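Long-range contacts in Tubulin/ftsz, gtpase (Methanosaeta thermophila, PDB 3ZID), which binds GTP as a GTPase of the tubulin/FtsZ family and is probably involved in controlling archaeal cell shape: residues Leu105-Thr110 with Thr136-Ala141; Lys222-Gly227 with Leu317-Leu322. One frame throughout, in Å; residues are numbered along the deposited sequence.

Interaction 1: Leu105-Thr110 with Thr136-Ala141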
loop_
_atom_site.group_PDB
_atom_site.type_symbol
_atom_site.label_atom_id
_atom_site.label_comp_id
_atom_site.label_asym_id
_atom_site.label_seq_id
_atom_site.Cartn_x
_atom_site.Cartn_y
_atom_site.Cartn_z
ATOM N N LEU A 105 -0.521 -10.948 -12.933
ATOM C CA LEU A 105 -0.340 -9.761 -12.116
ATOM C C LEU A 105 -1.024 -9.977 -10.774
ATOM O O LEU A 105 -2.205 -10.311 -10.713
ATOM C CB LEU A 105 -0.949 -8.547 -12.844
ATOM C CG LEU A 105 -0.962 -7.199 -12.128
ATOM C CD1 LEU A 105 0.448 -6.734 -11.806
ATOM C CD2 LEU A 105 -1.668 -6.164 -13.010
ATOM N N ILE A 106 -0.290 -9.766 -9.695
ATOM C CA ILE A 106 -0.835 -10.011 -8.365
ATOM C C ILE A 106 -0.640 -8.797 -7.485
ATOM O O ILE A 106 0.477 -8.294 -7.339
ATOM C CB ILE A 106 -0.185 -11.283 -7.700
ATOM C CG1 ILE A 106 -0.293 -12.508 -8.632
ATOM C CG2 ILE A 106 -0.826 -11.581 -6.349
ATOM C CD1 ILE A 106 0.367 -13.812 -8.079
ATOM N N PHE A 107 -1.734 -8.310 -6.921
ATOM C CA PHE A 107 -1.668 -7.257 -5.918
ATOM C C PHE A 107 -1.873 -7.837 -4.546
ATOM O O PHE A 107 -2.839 -8.559 -4.319
ATOM C CB PHE A 107 -2.703 -6.169 -6.196
ATOM C CG PHE A 107 -2.426 -5.390 -7.462
ATOM C CD1 PHE A 107 -1.406 -4.447 -7.506
ATOM C CD2 PHE A 107 -3.169 -5.620 -8.616
ATOM C CE1 PHE A 107 -1.135 -3.706 -8.677
ATOM C CE2 PHE A 107 -2.927 -4.883 -9.789
ATOM C CZ PHE A 107 -1.897 -3.941 -9.829
ATOM N N VAL A 108 -0.940 -7.536 -3.643
ATOM C CA VAL A 108 -1.055 -7.931 -2.235
ATOM C C VAL A 108 -1.235 -6.684 -1.384
ATOM O O VAL A 108 -0.320 -5.881 -1.221
ATOM C CB VAL A 108 0.158 -8.739 -1.751
ATOM C CG1 VAL A 108 -0.038 -9.170 -0.305
ATOM C CG2 VAL A 108 0.343 -9.975 -2.636
ATOM N N MET A 109 -2.442 -6.530 -0.870
ATOM C CA MET A 109 -2.840 -5.319 -0.192
ATOM C C MET A 109 -2.957 -5.542 1.294
ATOM O O MET A 109 -3.667 -6.437 1.743
ATOM C CB MET A 109 -4.156 -4.846 -0.768
ATOM C CG MET A 109 -4.137 -4.872 -2.286
ATOM S SD MET A 109 -5.733 -4.380 -2.926
ATOM C CE MET A 109 -6.766 -5.618 -2.180
ATOM N N THR A 110 -2.255 -4.703 2.045
ATOM C CA THR A 110 -2.194 -4.819 3.484
ATOM C C THR A 110 -1.715 -3.506 4.110
ATOM O O THR A 110 -1.037 -2.698 3.460
ATOM C CB THR A 110 -1.218 -5.965 3.904
ATOM O OG1 THR A 110 -1.125 -6.001 5.326
ATOM C CG2 THR A 110 0.179 -5.711 3.365
ATOM N N THR A 136 4.005 -10.535 -12.190
ATOM C CA THR A 136 4.348 -9.260 -11.602
ATOM C C THR A 136 3.580 -9.192 -10.289
ATOM O O THR A 136 2.344 -9.266 -10.279
ATOM C CB THR A 136 3.924 -8.124 -12.502
ATOM O OG1 THR A 136 4.649 -8.206 -13.728
ATOM C CG2 THR A 136 4.173 -6.767 -11.821
ATOM N N ILE A 137 4.306 -9.111 -9.179
ATOM C CA ILE A 137 3.691 -9.150 -7.849
ATOM C C ILE A 137 3.946 -7.834 -7.142
ATOM O O ILE A 137 5.092 -7.473 -6.900
ATOM C CB ILE A 137 4.230 -10.306 -7.012
ATOM C CG1 ILE A 137 4.069 -11.623 -7.780
ATOM C CG2 ILE A 137 3.515 -10.366 -5.666
ATOM C CD1 ILE A 137 4.472 -12.873 -7.021
ATOM N N VAL A 138 2.873 -7.116 -6.827
ATOM C CA VAL A 138 2.990 -5.754 -6.323
ATOM C C VAL A 138 2.308 -5.582 -4.974
ATOM O O VAL A 138 1.077 -5.641 -4.866
ATOM C CB VAL A 138 2.352 -4.768 -7.310
ATOM C CG1 VAL A 138 2.370 -3.351 -6.745
ATOM C CG2 VAL A 138 3.062 -4.840 -8.667
ATOM N N PRO A 139 3.107 -5.383 -3.921
ATOM C CA PRO A 139 2.435 -5.043 -2.669
ATOM C C PRO A 139 1.917 -3.600 -2.649
ATOM O O PRO A 139 2.534 -2.661 -3.178
ATOM C CB PRO A 139 3.530 -5.260 -1.606
ATOM C CG PRO A 139 4.798 -5.187 -2.330
ATOM C CD PRO A 139 4.526 -5.721 -3.716
ATOM N N ILE A 140 0.741 -3.454 -2.048
ATOM C CA ILE A 140 0.164 -2.162 -1.729
ATOM C C ILE A 140 0.280 -2.030 -0.217
ATOM O O ILE A 140 -0.451 -2.696 0.524
ATOM C CB ILE A 140 -1.316 -2.108 -2.110
ATOM C CG1 ILE A 140 -1.515 -2.644 -3.531
ATOM C CG2 ILE A 140 -1.861 -0.699 -1.970
ATOM C CD1 ILE A 140 -0.779 -1.857 -4.573
ATOM N N ALA A 141 1.217 -1.195 0.232
ATOM C CA ALA A 141 1.555 -1.105 1.661
ATOM C C ALA A 141 0.995 0.154 2.327
ATOM O O ALA A 141 1.431 1.271 2.017
ATOM C CB ALA A 141 3.042 -1.148 1.827
#

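Interaction 2: Lys222-Gly227 with Leu317-Leu322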
loop_
_atom_site.group_PDB
_atom_site.type_symbol
_atom_site.label_atom_id
_atom_site.label_comp_id
_atom_site.label_asym_id
_atom_site.label_seq_id
_atom_site.Cartn_x
_atom_site.Cartn_y
_atom_site.Cartn_z
ATOM N N LYS A 222 6.663 -2.844 -14.868
ATOM C CA LYS A 222 7.674 -3.473 -14.026
ATOM C C LYS A 222 8.932 -2.629 -13.963
ATOM O O LYS A 222 9.533 -2.492 -12.901
ATOM C CB LYS A 222 8.030 -4.873 -14.527
ATOM C CG LYS A 222 6.912 -5.882 -14.445
ATOM C CD LYS A 222 7.304 -7.161 -15.162
ATOM C CE LYS A 222 8.289 -7.972 -14.336
ATOM N NZ LYS A 222 7.709 -8.382 -13.031
ATOM N N THR A 223 9.331 -2.071 -15.102
ATOM C CA THR A 223 10.535 -1.229 -15.180
ATOM C C THR A 223 10.471 -0.042 -14.213
ATOM O O THR A 223 11.455 0.282 -13.544
ATOM C CB THR A 223 10.756 -0.703 -16.624
ATOM O OG1 THR A 223 11.105 -1.790 -17.493
ATOM C CG2 THR A 223 11.851 0.351 -16.662
ATOM N N VAL A 224 9.323 0.624 -14.169
ATOM C CA VAL A 224 9.087 1.696 -13.210
ATOM C C VAL A 224 9.135 1.164 -11.771
ATOM O O VAL A 224 9.889 1.662 -10.955
ATOM C CB VAL A 224 7.738 2.409 -13.480
ATOM C CG1 VAL A 224 7.417 3.386 -12.364
ATOM C CG2 VAL A 224 7.785 3.131 -14.824
ATOM N N MET A 225 8.370 0.114 -11.480
ATOM C CA MET A 225 8.208 -0.365 -10.108
ATOM C C MET A 225 9.511 -0.871 -9.510
ATOM O O MET A 225 9.727 -0.792 -8.300
ATOM C CB MET A 225 7.165 -1.486 -10.051
ATOM C CG MET A 225 5.753 -1.077 -10.483
ATOM S SD MET A 225 5.073 0.128 -9.334
ATOM C CE MET A 225 4.882 -0.911 -7.902
ATOM N N ASN A 226 10.387 -1.377 -10.364
ATOM C CA ASN A 226 11.658 -1.921 -9.906
ATOM C C ASN A 226 12.799 -0.925 -9.960
ATOM O O ASN A 226 13.946 -1.288 -9.781
ATOM C CB ASN A 226 12.008 -3.181 -10.683
ATOM C CG ASN A 226 11.110 -4.339 -10.329
ATOM O OD1 ASN A 226 10.751 -4.514 -9.171
ATOM N ND2 ASN A 226 10.707 -5.112 -11.327
ATOM N N GLY A 227 12.488 0.340 -10.196
ATOM C CA GLY A 227 13.536 1.343 -10.235
ATOM C C GLY A 227 13.884 1.841 -8.841
ATOM O O GLY A 227 13.150 1.599 -7.883
ATOM N N LEU A 317 -3.435 9.023 -14.447
ATOM C CA LEU A 317 -2.813 8.197 -13.437
ATOM C C LEU A 317 -1.308 8.276 -13.592
ATOM O O LEU A 317 -0.769 8.114 -14.675
ATOM C CB LEU A 317 -3.270 6.750 -13.568
ATOM C CG LEU A 317 -2.600 5.791 -12.568
ATOM C CD1 LEU A 317 -3.288 5.882 -11.254
ATOM C CD2 LEU A 317 -2.667 4.373 -13.097
ATOM N N SER A 318 -0.628 8.501 -12.487
ATOM C CA SER A 318 0.820 8.463 -12.495
ATOM C C SER A 318 1.322 7.328 -11.597
ATOM O O SER A 318 0.839 7.132 -10.481
ATOM C CB SER A 318 1.381 9.816 -12.047
ATOM O OG SER A 318 0.909 10.153 -10.749
ATOM N N VAL A 319 2.267 6.561 -12.110
ATOM C CA VAL A 319 2.896 5.519 -11.318
ATOM C C VAL A 319 4.294 6.025 -11.128
ATOM O O VAL A 319 5.009 6.233 -12.092
ATOM C CB VAL A 319 2.905 4.144 -12.024
ATOM C CG1 VAL A 319 3.533 3.067 -11.106
ATOM C CG2 VAL A 319 1.467 3.747 -12.477
ATOM N N LEU A 320 4.664 6.266 -9.878
ATOM C CA LEU A 320 5.968 6.833 -9.547
ATOM C C LEU A 320 6.831 5.799 -8.858
ATOM O O LEU A 320 6.343 4.976 -8.092
ATOM C CB LEU A 320 5.826 8.004 -8.590
ATOM C CG LEU A 320 5.086 9.234 -9.083
ATOM C CD1 LEU A 320 5.149 10.312 -8.007
ATOM C CD2 LEU A 320 5.709 9.714 -10.380
ATOM N N SER A 321 8.114 5.841 -9.171
ATOM C CA SER A 321 9.136 5.079 -8.490
ATOM C C SER A 321 10.048 6.053 -7.745
ATOM O O SER A 321 10.466 7.055 -8.320
ATOM C CB SER A 321 9.940 4.304 -9.542
ATOM O OG SER A 321 11.069 3.665 -8.990
ATOM N N LEU A 322 10.382 5.760 -6.487
ATOM C CA LEU A 322 11.161 6.700 -5.668
ATOM C C LEU A 322 12.659 6.420 -5.714
ATOM O O LEU A 322 13.074 5.261 -5.710
ATOM C CB LEU A 322 10.688 6.669 -4.211
ATOM C CG LEU A 322 9.208 7.036 -4.076
ATOM C CD1 LEU A 322 8.774 7.060 -2.612
ATOM C CD2 LEU A 322 8.919 8.385 -4.787
#

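Interaction 1: Leu105-Thr110 with Thr136-Ala141
The beta-alpha-beta unit of the Rossmann-like GTPase domain sets 105-110 and 136-141 side by side as parallel neighbours in the central sheet, with helix 117-131 making the crossover. Five backbone hydrogen bonds join I106, V108 and T110 to T136, V138 and I140. The shortest include V138 N to I106 O at 2.7 Å, nearly along the C=O axis, whereas V108 N meets V138 O from above the carbonyl plane. P139, which has no N-H, falls between the donors and interrupts nothing in this ladder.

Both faces are buried, yet they pack unequally. On the face where L105, F107, M109 and I140 meet helix 186-210, the first three lie alongside T136, V138 and I140. F107 has CG anti to its carbonyl carbon (chi1 -67°), which brings CD1 obliquely to V138 CB at 3.8 Å, with I140 CD1 also against this ring corner. M109 CG comes within 3.7 Å of I140 CG1; the extended chi2 then carries SD away from I140, and a bend at chi3 turns CE. This side chain also lies close to G13 of the GTP site.

The face toward helix 117-131 is looser across the strands: I106 CB is 4.3 Å from I137 CG1, and V108 CG2 is 4.4 Å from I137 CG2. Back on the tighter face, at its N-terminal end, L105 CD1 rests 3.7 Å from T136 CG2.

Interaction 2: Lys222-Gly227 with Leu317-Leu322
A helix-on-sheet contact in the domain that follows the GTPase core sets the last turn of helix 219-225 and the residues leaving it against strand 315-322, an inner strand of the four-stranded mixed sheet. V319 and S321 direct their side chains toward the helix, while L320 between them points to the other face. V224 is the helix residue aimed at the strand: with CG1 anti to its backbone N (chi1 172°), that methyl touches V319 O at 3.7 Å and also lies against S321 CB. M225 sets out away from the strand, but bends at chi2 and chi3 fold its chain back, so that SD reaches V319 CG1 at 3.8 Å and the two side chains cross at about a right angle.

The helix end is close to S321. V224 O accepts the G227 N-H at 3.0 Å and also stands 3.0 Å from S321 CB, a tight approach. G227 O is 3.1 Å from S321 OG, but the angle is poor for a hydrogen bond. F304 of strand 302-309 also packs on V224, and L204 of helix 186-210 on V319. Such layering of helices on a mixed sheet is characteristic of the second domain of the tubulin/FtsZ fold.

In the fold
From the N terminus, strand 3-9 opens the parallel sheet and becomes the neighbour of 105-111. Interaction 1 then closes a short loop, 25 residues between its nearest ends, through helix 117-131. The chain runs on through strand 172-175 and helix 186-210 before interaction 2 opens, so the two contacts are in series and neither nest nor cross. Interaction 2 closes a longer loop, its nearest ends 90 positions apart, and ties helix 219-225 to strand 315-322, last along the chain but inner in the mixed sheet. The contacts touch directly: K222 NZ probably hydrogen-bonds to T136 OG1, and M225 CE packs on V138 CG1. Helix 186-210 lies against both, joining the GTPase sheet to the second domain.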